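Local coordinates for inositol 2-dehydrogenase (Sinorhizobium meliloti, PDB 4HKT), which catalyses the NAD-dependent oxidation of myo-inositol to 2-keto-myo-inositol (scyllo-inosose), the first step in the breakdown of myo-inositol to acetyl-CoA, at residues D74-L79 with I90-P95; F83-K88 with L107-D112; V214-Q217 with Q223-I226. One frame throughout, in Å; residues are numbered along the deposited sequence.

Contact 1 of 3, residues D74-L79 with I90-P95; sequences DTHADL and IFCEKP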
ATOM      1  N   ASP B  74      16.361 -17.587 -34.636  1.00 26.60           N
ATOM      2  CA  ASP B  74      17.340 -17.932 -35.676  1.00 28.21           C
ATOM      3  C   ASP B  74      17.163 -17.271 -37.055  1.00 26.40           C
ATOM      4  O   ASP B  74      18.047 -17.386 -37.873  1.00 26.80           O
ATOM      5  CB  ASP B  74      17.500 -19.464 -35.814  1.00 31.93           C
ATOM      6  CG  ASP B  74      16.254 -20.159 -36.361  1.00 33.88           C
ATOM      7  OD1 ASP B  74      15.297 -19.503 -36.797  1.00 36.14           O
ATOM      8  OD2 ASP B  74      16.252 -21.402 -36.384  1.00 40.82           O
ATOM      9  N   THR B  75      16.065 -16.541 -37.273  1.00 23.66           N
ATOM     10  CA  THR B  75      15.851 -15.767 -38.500  1.00 23.70           C
ATOM     11  C   THR B  75      16.100 -14.262 -38.375  1.00 22.12           C
ATOM     12  O   THR B  75      16.163 -13.566 -39.375  1.00 20.81           O
ATOM     13  CB  THR B  75      14.410 -15.933 -38.979  1.00 25.76           C
ATOM     14  OG1 THR B  75      13.506 -15.434 -37.976  1.00 26.30           O
ATOM     15  CG2 THR B  75      14.104 -17.435 -39.265  1.00 28.27           C
ATOM     16  N   HIS B  76      16.281 -13.769 -37.151  1.00 20.13           N
ATOM     17  CA  HIS B  76      16.402 -12.328 -36.914  1.00 20.24           C
ATOM     18  C   HIS B  76      17.498 -11.631 -37.677  1.00 18.60           C
ATOM     19  O   HIS B  76      17.220 -10.650 -38.375  1.00 15.23           O
ATOM     20  CB  HIS B  76      16.471 -12.040 -35.410  1.00 20.15           C
ATOM     21  CG  HIS B  76      15.173 -12.329 -34.723  1.00 21.66           C
ATOM     22  ND1 HIS B  76      14.925 -12.017 -33.399  1.00 23.72           N
ATOM     23  CD2 HIS B  76      14.037 -12.898 -35.198  1.00 21.74           C
ATOM     24  CE1 HIS B  76      13.697 -12.392 -33.088  1.00 23.64           C
ATOM     25  NE2 HIS B  76      13.137 -12.925 -34.166  1.00 25.04           N
ATOM     26  N   ALA B  77      18.739 -12.091 -37.555  1.00 16.28           N
ATOM     27  CA  ALA B  77      19.826 -11.280 -38.100  1.00 17.39           C
ATOM     28  C   ALA B  77      19.748 -11.187 -39.638  1.00 19.23           C
ATOM     29  O   ALA B  77      19.989 -10.123 -40.245  1.00 17.39           O
ATOM     30  CB  ALA B  77      21.179 -11.781 -37.641  1.00 18.02           C
ATOM     31  N   ASP B  78      19.393 -12.304 -40.249  1.00 20.24           N
ATOM     32  CA  ASP B  78      19.284 -12.371 -41.702  1.00 21.27           C
ATOM     33  C   ASP B  78      18.133 -11.483 -42.175  1.00 19.87           C
ATOM     34  O   ASP B  78      18.245 -10.786 -43.167  1.00 19.63           O
ATOM     35  CB  ASP B  78      19.023 -13.823 -42.131  1.00 24.22           C
ATOM     36  CG  ASP B  78      20.263 -14.690 -42.076  1.00 25.94           C
ATOM     37  OD1 ASP B  78      21.373 -14.162 -41.907  1.00 29.12           O
ATOM     38  OD2 ASP B  78      20.132 -15.928 -42.193  1.00 32.73           O
ATOM     39  N   LEU B  79      17.029 -11.517 -41.460  1.00 19.38           N
ATOM     40  CA  LEU B  79      15.883 -10.705 -41.843  1.00 19.35           C
ATOM     41  C   LEU B  79      16.162  -9.222 -41.681  1.00 19.66           C
ATOM     42  O   LEU B  79      15.790  -8.420 -42.557  1.00 20.43           O
ATOM     43  CB  LEU B  79      14.642 -11.120 -41.086  1.00 19.94           C
ATOM     44  CG  LEU B  79      14.011 -12.402 -41.607  1.00 20.43           C
ATOM     45  CD1 LEU B  79      12.919 -12.830 -40.656  1.00 21.65           C
ATOM     46  CD2 LEU B  79      13.457 -12.244 -43.029  1.00 22.28           C
ATOM     47  N   ILE B  90      12.992  -1.119 -39.646  1.00 23.98           N
ATOM     48  CA  ILE B  90      12.925  -2.443 -39.023  1.00 21.95           C
ATOM     49  C   ILE B  90      12.764  -2.347 -37.504  1.00 20.11           C
ATOM     50  O   ILE B  90      13.537  -1.695 -36.797  1.00 19.03           O
ATOM     51  CB  ILE B  90      14.226  -3.221 -39.295  1.00 21.89           C
ATOM     52  CG1 ILE B  90      14.531  -3.299 -40.782  1.00 22.30           C
ATOM     53  CG2 ILE B  90      14.164  -4.619 -38.728  1.00 22.48           C
ATOM     54  CD1 ILE B  90      16.001  -3.094 -41.066  1.00 23.62           C
ATOM     55  N   PHE B  91      11.743  -2.998 -37.030  1.00 19.38           N
ATOM     56  CA  PHE B  91      11.597  -3.233 -35.623  1.00 21.91           C
ATOM     57  C   PHE B  91      11.795  -4.738 -35.444  1.00 21.54           C
ATOM     58  O   PHE B  91      11.051  -5.530 -36.031  1.00 25.42           O
ATOM     59  CB  PHE B  91      10.213  -2.830 -35.124  1.00 22.07           C
ATOM     60  CG  PHE B  91       9.986  -3.191 -33.704  1.00 23.52           C
ATOM     61  CD1 PHE B  91      10.275  -2.284 -32.690  1.00 25.29           C
ATOM     62  CD2 PHE B  91       9.565  -4.450 -33.371  1.00 23.91           C
ATOM     63  CE1 PHE B  91      10.126  -2.644 -31.365  1.00 24.51           C
ATOM     64  CE2 PHE B  91       9.419  -4.826 -32.055  1.00 25.42           C
ATOM     65  CZ  PHE B  91       9.705  -3.919 -31.046  1.00 23.99           C
ATOM     66  N   CYS B  92      12.750  -5.136 -34.613  1.00 20.52           N
ATOM     67  CA  CYS B  92      12.988  -6.547 -34.403  1.00 19.75           C
ATOM     68  C   CYS B  92      12.875  -6.975 -32.940  1.00 20.33           C
ATOM     69  O   CYS B  92      13.539  -6.416 -32.098  1.00 19.82           O
ATOM     70  CB  CYS B  92      14.362  -6.933 -34.946  1.00 19.29           C
ATOM     71  SG  CYS B  92      14.561  -8.722 -35.080  1.00 23.02           S
ATOM     72  N   GLU B  93      12.025  -7.954 -32.654  1.00 21.75           N
ATOM     73  CA  GLU B  93      11.989  -8.558 -31.323  1.00 24.87           C
ATOM     74  C   GLU B  93      13.381  -9.097 -30.909  1.00 23.90           C
ATOM     75  O   GLU B  93      14.176  -9.525 -31.747  1.00 21.36           O
ATOM     76  CB  GLU B  93      10.966  -9.672 -31.255  1.00 28.83           C
ATOM     77  CG  GLU B  93       9.562  -9.200 -30.901  1.00 36.88           C
ATOM     78  CD  GLU B  93       9.470  -8.618 -29.485  1.00 38.20           C
ATOM     79  OE1 GLU B  93      10.198  -9.092 -28.586  1.00 40.39           O
ATOM     80  OE2 GLU B  93       8.708  -7.648 -29.299  1.00 40.09           O
ATOM     81  N   LYS B  94      13.652  -9.062 -29.613  1.00 23.23           N
ATOM     82  CA  LYS B  94      14.899  -9.578 -29.101  1.00 25.79           C
ATOM     83  C   LYS B  94      15.009 -11.032 -29.511  1.00 24.09           C
ATOM     84  O   LYS B  94      13.993 -11.702 -29.657  1.00 24.23           O
ATOM     85  CB  LYS B  94      14.950  -9.480 -27.582  1.00 27.12           C
ATOM     86  CG  LYS B  94      14.134 -10.557 -26.913  1.00 28.01           C
ATOM     87  CD  LYS B  94      14.531 -10.755 -25.485  1.00 31.22           C
ATOM     88  CE  LYS B  94      13.665 -11.818 -24.866  1.00 29.68           C
ATOM     89  NZ  LYS B  94      14.162 -13.154 -25.241  1.00 28.65           N
ATOM     90  N   PRO B  95      16.233 -11.524 -29.715  1.00 24.42           N
ATOM     91  CA  PRO B  95      17.491 -10.800 -29.827  1.00 24.98           C
ATOM     92  C   PRO B  95      17.752 -10.515 -31.312  1.00 23.88           C
ATOM     93  O   PRO B  95      16.985 -10.934 -32.173  1.00 22.64           O
ATOM     94  CB  PRO B  95      18.516 -11.818 -29.327  1.00 24.53           C
ATOM     95  CG  PRO B  95      17.968 -13.114 -29.780  1.00 25.32           C
ATOM     96  CD  PRO B  95      16.463 -12.981 -29.740  1.00 25.49           C
TER

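Contact 2 of 3, residues F83-K88 with L107-D112; sequences FARAGK and LKVVSD. With EDO (1,2-ethanediol), chain T.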
ATOM      1  N   PHE B  83      15.972  -6.627 -44.871  1.00 21.25           N
ATOM      2  CA  PHE B  83      15.056  -5.501 -44.915  1.00 21.94           C
ATOM      3  C   PHE B  83      15.798  -4.178 -44.893  1.00 22.82           C
ATOM      4  O   PHE B  83      15.324  -3.182 -45.490  1.00 24.82           O
ATOM      5  CB  PHE B  83      13.930  -5.653 -43.881  1.00 21.68           C
ATOM      6  CG  PHE B  83      12.880  -6.618 -44.311  1.00 23.55           C
ATOM      7  CD1 PHE B  83      11.766  -6.174 -45.011  1.00 26.12           C
ATOM      8  CD2 PHE B  83      13.021  -7.973 -44.102  1.00 24.01           C
ATOM      9  CE1 PHE B  83      10.801  -7.068 -45.454  1.00 26.60           C
ATOM     10  CE2 PHE B  83      12.051  -8.864 -44.514  1.00 25.36           C
ATOM     11  CZ  PHE B  83      10.938  -8.408 -45.204  1.00 27.95           C
ATOM     12  N   ALA B  84      16.981  -4.165 -44.275  1.00 21.09           N
ATOM     13  CA  ALA B  84      17.864  -3.032 -44.314  1.00 22.28           C
ATOM     14  C   ALA B  84      18.253  -2.735 -45.765  1.00 26.72           C
ATOM     15  O   ALA B  84      18.141  -1.580 -46.246  1.00 22.95           O
ATOM     16  CB  ALA B  84      19.133  -3.277 -43.513  1.00 21.25           C
ATOM     17  N   ARG B  85      18.746  -3.767 -46.448  1.00 22.08           N
ATOM     18  CA  ARG B  85      19.094  -3.612 -47.863  1.00 23.63           C
ATOM     19  C   ARG B  85      17.910  -3.260 -48.749  1.00 24.53           C
ATOM     20  O   ARG B  85      18.081  -2.556 -49.744  1.00 26.99           O
ATOM     21  CB  ARG B  85      19.771  -4.868 -48.379  1.00 22.84           C
ATOM     22  CG  ARG B  85      21.189  -4.950 -47.902  1.00 22.22           C
ATOM     23  CD  ARG B  85      21.784  -6.298 -48.243  1.00 23.99           C
ATOM     24  NE  ARG B  85      23.193  -6.292 -47.973  1.00 21.64           N
ATOM     25  CZ  ARG B  85      23.817  -7.145 -47.181  1.00 22.60           C
ATOM     26  NH1 ARG B  85      23.170  -8.136 -46.595  1.00 22.41           N
ATOM     27  NH2 ARG B  85      25.107  -6.987 -46.990  1.00 22.01           N
ATOM     28  N   ALA B  86      16.723  -3.712 -48.396  1.00 24.57           N
ATOM     29  CA  ALA B  86      15.532  -3.356 -49.153  1.00 26.98           C
ATOM     30  C   ALA B  86      14.957  -1.966 -48.843  1.00 29.04           C
ATOM     31  O   ALA B  86      13.966  -1.563 -49.460  1.00 27.79           O
ATOM     32  CB  ALA B  86      14.456  -4.395 -48.957  1.00 28.16           C
ATOM     33  N   GLY B  87      15.543  -1.263 -47.877  1.00 29.44           N
ATOM     34  CA  GLY B  87      15.110   0.086 -47.519  1.00 30.03           C
ATOM     35  C   GLY B  87      13.912   0.166 -46.590  1.00 29.27           C
ATOM     36  O   GLY B  87      13.317   1.217 -46.479  1.00 33.98           O
ATOM     37  N   LYS B  88      13.533  -0.918 -45.925  1.00 27.92           N
ATOM     38  CA  LYS B  88      12.443  -0.853 -44.953  1.00 26.85           C
ATOM     39  C   LYS B  88      13.022  -0.402 -43.616  1.00 27.08           C
ATOM     40  O   LYS B  88      14.191  -0.682 -43.335  1.00 25.85           O
ATOM     41  CB  LYS B  88      11.758  -2.208 -44.774  1.00 27.73           C
ATOM     42  CG  LYS B  88      10.605  -2.507 -45.728  1.00 28.26           C
ATOM     43  CD  LYS B  88      11.035  -2.729 -47.162  1.00 29.12           C
ATOM     44  CE  LYS B  88       9.840  -3.198 -47.982  1.00 31.42           C
ATOM     45  NZ  LYS B  88      10.041  -3.100 -49.450  1.00 30.67           N
ATOM     46  N   LEU B 107      24.740  -5.349 -37.546  1.00 19.50           N
ATOM     47  CA  LEU B 107      24.805  -3.910 -37.301  1.00 18.80           C
ATOM     48  C   LEU B 107      25.683  -3.163 -38.315  1.00 20.26           C
ATOM     49  O   LEU B 107      25.392  -2.038 -38.654  1.00 18.81           O
ATOM     50  CB  LEU B 107      25.294  -3.639 -35.872  1.00 19.14           C
ATOM     51  CG  LEU B 107      24.409  -4.236 -34.750  1.00 18.47           C
ATOM     52  CD1 LEU B 107      24.915  -3.836 -33.375  1.00 20.28           C
ATOM     53  CD2 LEU B 107      22.929  -3.880 -34.917  1.00 20.67           C
ATOM     54  N   LYS B 108      26.728  -3.800 -38.827  1.00 21.28           N
ATOM     55  CA  LYS B 108      27.537  -3.196 -39.877  1.00 24.13           C
ATOM     56  C   LYS B 108      26.664  -3.033 -41.153  1.00 23.27           C
ATOM     57  O   LYS B 108      26.672  -1.984 -41.763  1.00 23.74           O
ATOM     58  CB  LYS B 108      28.806  -4.019 -40.125  1.00 28.68           C
ATOM     59  CG  LYS B 108      29.894  -3.285 -40.920  1.00 35.06           C
ATOM     60  CD  LYS B 108      30.959  -4.237 -41.464  1.00 38.64           C
ATOM     61  CE  LYS B 108      32.059  -3.510 -42.254  1.00 43.74           C
ATOM     62  NZ  LYS B 108      31.531  -2.419 -43.134  1.00 42.91           N
ATOM     63  N   VAL B 109      25.850  -4.021 -41.506  1.00 20.62           N
ATOM     64  CA  VAL B 109      24.981  -3.881 -42.654  1.00 20.38           C
ATOM     65  C   VAL B 109      23.972  -2.758 -42.394  1.00 21.74           C
ATOM     66  O   VAL B 109      23.704  -1.934 -43.292  1.00 23.72           O
ATOM     67  CB  VAL B 109      24.253  -5.190 -42.994  1.00 20.10           C
ATOM     68  CG1 VAL B 109      23.234  -4.961 -44.100  1.00 20.24           C
ATOM     69  CG2 VAL B 109      25.253  -6.299 -43.351  1.00 19.72           C
ATOM     70  N   VAL B 110      23.415  -2.715 -41.190  1.00 20.02           N
ATOM     71  CA  VAL B 110      22.448  -1.673 -40.825  1.00 22.59           C
ATOM     72  C   VAL B 110      23.080  -0.274 -40.915  1.00 23.79           C
ATOM     73  O   VAL B 110      22.442   0.657 -41.418  1.00 25.64           O
ATOM     74  CB  VAL B 110      21.879  -1.927 -39.403  1.00 22.75           C
ATOM     75  CG1 VAL B 110      21.231  -0.664 -38.818  1.00 22.70           C
ATOM     76  CG2 VAL B 110      20.887  -3.099 -39.430  1.00 21.29           C
ATOM     77  N   SER B 111      24.310  -0.136 -40.430  1.00 24.53           N
ATOM     78  CA  SER B 111      25.040   1.121 -40.535  1.00 28.37           C
ATOM     79  C   SER B 111      25.380   1.493 -42.004  1.00 31.25           C
ATOM     80  O   SER B 111      25.174   2.634 -42.421  1.00 27.55           O
ATOM     81  CB  SER B 111      26.312   1.059 -39.698  1.00 30.60           C
ATOM     82  OG  SER B 111      27.012   2.271 -39.828  1.00 32.44           O
ATOM     83  N   ASP B 112      25.862   0.524 -42.793  1.00 30.11           N
ATOM     84  CA  ASP B 112      26.199   0.785 -44.200  1.00 31.15           C
ATOM     85  C   ASP B 112      24.997   1.223 -45.052  1.00 30.13           C
ATOM     86  O   ASP B 112      25.164   2.028 -45.964  1.00 32.24           O
ATOM     87  CB  ASP B 112      26.895  -0.423 -44.843  1.00 31.89           C
ATOM     88  CG  ASP B 112      28.318  -0.616 -44.346  1.00 31.69           C
ATOM     89  OD1 ASP B 112      28.881   0.271 -43.690  1.00 32.07           O
ATOM     90  OD2 ASP B 112      28.880  -1.693 -44.595  1.00 34.37           O
TER
HETATM   91  C1  EDO T 403      20.141  -8.765 -48.182  1.00 37.40           C
HETATM   92  O1  EDO T 403      20.726  -9.564 -47.168  1.00 26.73           O
HETATM   93  C2  EDO T 403      19.125  -9.547 -48.967  1.00 35.93           C
HETATM   94  O2  EDO T 403      19.258  -9.167 -50.300  1.00 39.81           O

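Contact 3 of 3, residues V214-Q217 with Q223-I226; sequences VILQ and QAII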
ATOM      1  N   VAL B 214      22.462 -11.854 -10.386  1.00 15.09           N
ATOM      2  CA  VAL B 214      23.571 -11.169 -11.074  1.00 14.50           C
ATOM      3  C   VAL B 214      23.885  -9.839 -10.387  1.00 13.86           C
ATOM      4  O   VAL B 214      22.998  -9.200  -9.916  1.00 13.57           O
ATOM      5  CB  VAL B 214      23.246 -10.889 -12.534  1.00 15.26           C
ATOM      6  CG1 VAL B 214      24.482 -10.365 -13.248  1.00 15.68           C
ATOM      7  CG2 VAL B 214      22.771 -12.135 -13.256  1.00 15.45           C
ATOM      8  N   ILE B 215      25.154  -9.486 -10.285  1.00 14.49           N
ATOM      9  CA  ILE B 215      25.582  -8.156  -9.905  1.00 15.44           C
ATOM     10  C   ILE B 215      26.410  -7.559 -11.045  1.00 15.49           C
ATOM     11  O   ILE B 215      27.401  -8.165 -11.489  1.00 15.37           O
ATOM     12  CB  ILE B 215      26.472  -8.125  -8.648  1.00 15.87           C
ATOM     13  CG1 ILE B 215      25.834  -8.822  -7.470  1.00 15.65           C
ATOM     14  CG2 ILE B 215      26.789  -6.667  -8.290  1.00 16.13           C
ATOM     15  CD1 ILE B 215      26.858  -9.171  -6.377  1.00 15.72           C
ATOM     16  N   LEU B 216      25.983  -6.378 -11.494  1.00 14.70           N
ATOM     17  CA  LEU B 216      26.676  -5.562 -12.451  1.00 14.30           C
ATOM     18  C   LEU B 216      27.296  -4.359 -11.741  1.00 14.51           C
ATOM     19  O   LEU B 216      26.687  -3.826 -10.815  1.00 13.78           O
ATOM     20  CB  LEU B 216      25.682  -5.010 -13.484  1.00 15.83           C
ATOM     21  CG  LEU B 216      24.724  -5.979 -14.154  1.00 16.70           C
ATOM     22  CD1 LEU B 216      23.879  -5.231 -15.186  1.00 17.30           C
ATOM     23  CD2 LEU B 216      25.546  -7.046 -14.792  1.00 16.95           C
ATOM     24  N   GLN B 217      28.483  -3.942 -12.180  1.00 13.51           N
ATOM     25  CA  GLN B 217      29.104  -2.761 -11.594  1.00 14.42           C
ATOM     26  C   GLN B 217      29.711  -1.925 -12.695  1.00 14.46           C
ATOM     27  O   GLN B 217      30.268  -2.455 -13.671  1.00 14.11           O
ATOM     28  CB  GLN B 217      30.118  -3.145 -10.512  1.00 14.64           C
ATOM     29  CG  GLN B 217      30.869  -1.974  -9.880  1.00 14.98           C
ATOM     30  CD  GLN B 217      31.537  -2.333  -8.591  1.00 15.42           C
ATOM     31  OE1 GLN B 217      32.299  -3.306  -8.518  1.00 15.25           O
ATOM     32  NE2 GLN B 217      31.266  -1.570  -7.556  1.00 16.15           N
ATOM     33  N   GLN B 223      26.240  -0.092  -8.634  1.00 15.07           N
ATOM     34  CA  GLN B 223      25.899  -1.506  -8.693  1.00 14.80           C
ATOM     35  C   GLN B 223      24.425  -1.801  -8.988  1.00 16.42           C
ATOM     36  O   GLN B 223      23.514  -1.137  -8.455  1.00 16.22           O
ATOM     37  CB  GLN B 223      26.283  -2.152  -7.387  1.00 14.48           C
ATOM     38  CG  GLN B 223      27.783  -2.129  -7.086  1.00 13.88           C
ATOM     39  CD  GLN B 223      28.048  -2.094  -5.597  1.00 14.64           C
ATOM     40  OE1 GLN B 223      27.729  -3.031  -4.904  1.00 15.51           O
ATOM     41  NE2 GLN B 223      28.619  -1.006  -5.103  1.00 14.74           N
ATOM     42  N   ALA B 224      24.206  -2.842  -9.796  1.00 14.58           N
ATOM     43  CA  ALA B 224      22.870  -3.316 -10.118  1.00 14.84           C
ATOM     44  C   ALA B 224      22.812  -4.781  -9.783  1.00 15.03           C
ATOM     45  O   ALA B 224      23.634  -5.531 -10.205  1.00 14.64           O
ATOM     46  CB  ALA B 224      22.543  -3.112 -11.592  1.00 14.85           C
ATOM     47  N   ILE B 225      21.843  -5.145  -8.968  1.00 16.12           N
ATOM     48  CA  ILE B 225      21.588  -6.495  -8.642  1.00 17.32           C
ATOM     49  C   ILE B 225      20.348  -6.925  -9.402  1.00 17.24           C
ATOM     50  O   ILE B 225      19.327  -6.218  -9.419  1.00 18.68           O
ATOM     51  CB  ILE B 225      21.269  -6.609  -7.151  1.00 19.59           C
ATOM     52  CG1 ILE B 225      22.410  -6.114  -6.297  1.00 21.03           C
ATOM     53  CG2 ILE B 225      21.009  -8.044  -6.771  1.00 22.80           C
ATOM     54  CD1 ILE B 225      22.081  -6.100  -4.807  1.00 20.41           C
ATOM     55  N   ILE B 226      20.410  -8.103  -9.991  1.00 16.22           N
ATOM     56  CA  ILE B 226      19.292  -8.617 -10.754  1.00 15.64           C
ATOM     57  C   ILE B 226      18.983 -10.002 -10.193  1.00 15.90           C
ATOM     58  O   ILE B 226      19.879 -10.836 -10.013  1.00 16.70           O
ATOM     59  CB  ILE B 226      19.604  -8.773 -12.240  1.00 15.10           C
ATOM     60  CG1 ILE B 226      19.829  -7.447 -12.912  1.00 15.53           C
ATOM     61  CG2 ILE B 226      18.480  -9.552 -12.935  1.00 14.68           C
ATOM     62  CD1 ILE B 226      20.684  -7.614 -14.151  1.00 15.98           C
TER

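Contact 1 of 3, residues D74-L79 with I90-P95
His76, in the first turn of helix 76-85, reaches across to strand 89-93 and the loop after it; this joins two elements of a beta-alpha-beta unit, strand 66-69, helix 76-85 and strand 89-93, of the Rossmann fold. The imidazole can be followed outward atom by atom. CB already lies beside both halves of its surroundings, with Cys92 SG and Pro95 O within van der Waals range. His76 CG lies 3.4 Å from Pro95 O, with Cys92 SG next at 3.7 Å. That sulfur sits over one face of the ring, 3.9 Å from the centroid and 25° off the normal, a sulfur-aromatic contact displaced toward the rim. Cys92 SG is turned opposite its own backbone N (chi1 -166°), which carries it to the ring. ND1 makes the one hydrogen bond between the segments, donating to Pro95 O at 2.6 Å with an N-H...O angle of 161°. The acceptor lies in the imidazole plane, and the donor approaches nearly along the C=O axis. Glu93 O is also close to ND1, but its angle is too poor for a bond. NE2 is hydrogen-bonded to Thr71 O, so both ring nitrogens are engaged by backbone carbonyls and the rotation of the imidazole is fixed. The carbonyl that ND1 grips follows a cis peptide bond between Lys94 and Pro95, and Lys94 O itself meets the ring edge, 3.5 Å from His76 CE1.

Contact 2 of 3, residues F83-K88 with L107-D112
Ala84 and Arg85 meet Val109 and Val110 where the C-terminal end of helix 76-85 lies against helix 100-112, two helices of the Rossmann fold. The meeting is small, burying 159 Å² over both sides, and has no polar bonds between the segments: alanine and valine methyls touch, and a guanidinium is laid on a valine. Phe83, first in sequence, turns instead to helix 55-60 and to Ile90 of strand 89-93. Ala84 marks the closest backbone approach, its CA 5.9 Å from Val110 CA, and its methyl is flanked by two valine branches: Ala84 CB lies 4.4 Å from Val110 CG2 and slightly farther from Val109 CG1. Arg85 then extends past the valine, the two side chains crossing at about a right angle. Its straight run from CG to NE sets the guanidinium over Val109, whose CG1 lies 3.8 Å from the plane, over its centre, while the other branch, Val109 CG2, is 3.7 Å from Arg85 NH2. Arg85 NH1 donates to O1 of a bound 1,2-ethanediol, probably from the crystallisation liquor, at 2.9 Å, though the modelled position of the diol is doubtful. After Ala86, the helix is closed at Gly87 by a Schellman motif. Gly87 has positive phi (82°), and Gly87 N bonds to Ala84 O. Lys88 leads its NZ off to the carbonyls of Glu59 and Ala61, while Lys88 N completes the motif, 2.9 Å from Phe83 O.

Contact 3 of 3, residues V214-Q217 with Q223-I226
Leu216 O holds Ala224 N in a 2.9 Å hydrogen bond and also receives the CA-H of Gln223, with Gln223 CA 3.2 Å from the oxygen. Ala224 O repays the grip, accepting Leu216 N at 2.8 Å, so this hydrogen-bonded pair is closed in both directions. The same two-way bonding joins Val214 and Ile226, while Ile215 with Ile225 and Gln217 with Gln223 form the non-hydrogen-bonded pairs of an antiparallel beta hairpin. The segment axes run 163° apart in direction, 4.6 Å at closest approach. On the face that carries Val214, Leu216, Ala224 and Ile226, a diagonal contact links Leu216 CD1 to Ile226 CD1 at 4.1 Å. On the other face Gln217 and Gln223 lie side by side, pointing the same way with amide planes 61° apart. Gln217 CG stands opposite its backbone N (chi1 177°), and the extended chain brings Gln217 NE2 within 3.6 Å of Gln223 CG. Both NE2 groups donate to Gly221 O in the turn, and Gln217 NE2 also donates to Ala195 O of the second subunit. Replacing Gln217 with an alanine would probably leave that Ala195 carbonyl without this donor, take one of two donors from Gly221 O and open a gap beside Gln223 CG. Gln223 OE1 is held by Ser213 and Thr194 of the second subunit, and Ile225 packs on Ile225 of that subunit, so this face is part of the subunit interface. The opposite face is covered by helix 168-184, while strands 188-196 and 144-152 flank the hairpin within the sheet.

How the contacts relate
Contacts 1 and 2 are neighbours in the NAD-binding Rossmann domain, with centres 12 Å apart. They share helix 76-85, whose start serves contact 1 and whose end serves contact 2, and their segments alternate along the chain: 74-79, 83-88, 90-95, 107-112. Ile90 joins them directly, its CD1 3.5 Å from Ala84 N, so strand 89-93 packs on the helix that also faces helix 100-112. Contact 3 follows later in the sequence, in the C-terminal domain's mixed sheet, its centre about 27 Å from that of contact 1 and 34 Å from that of contact 2. The first two thus join neighbouring elements of the nucleotide-binding fold, whereas contact 3 pairs two strands of a sheet, one face of which meets the second subunit.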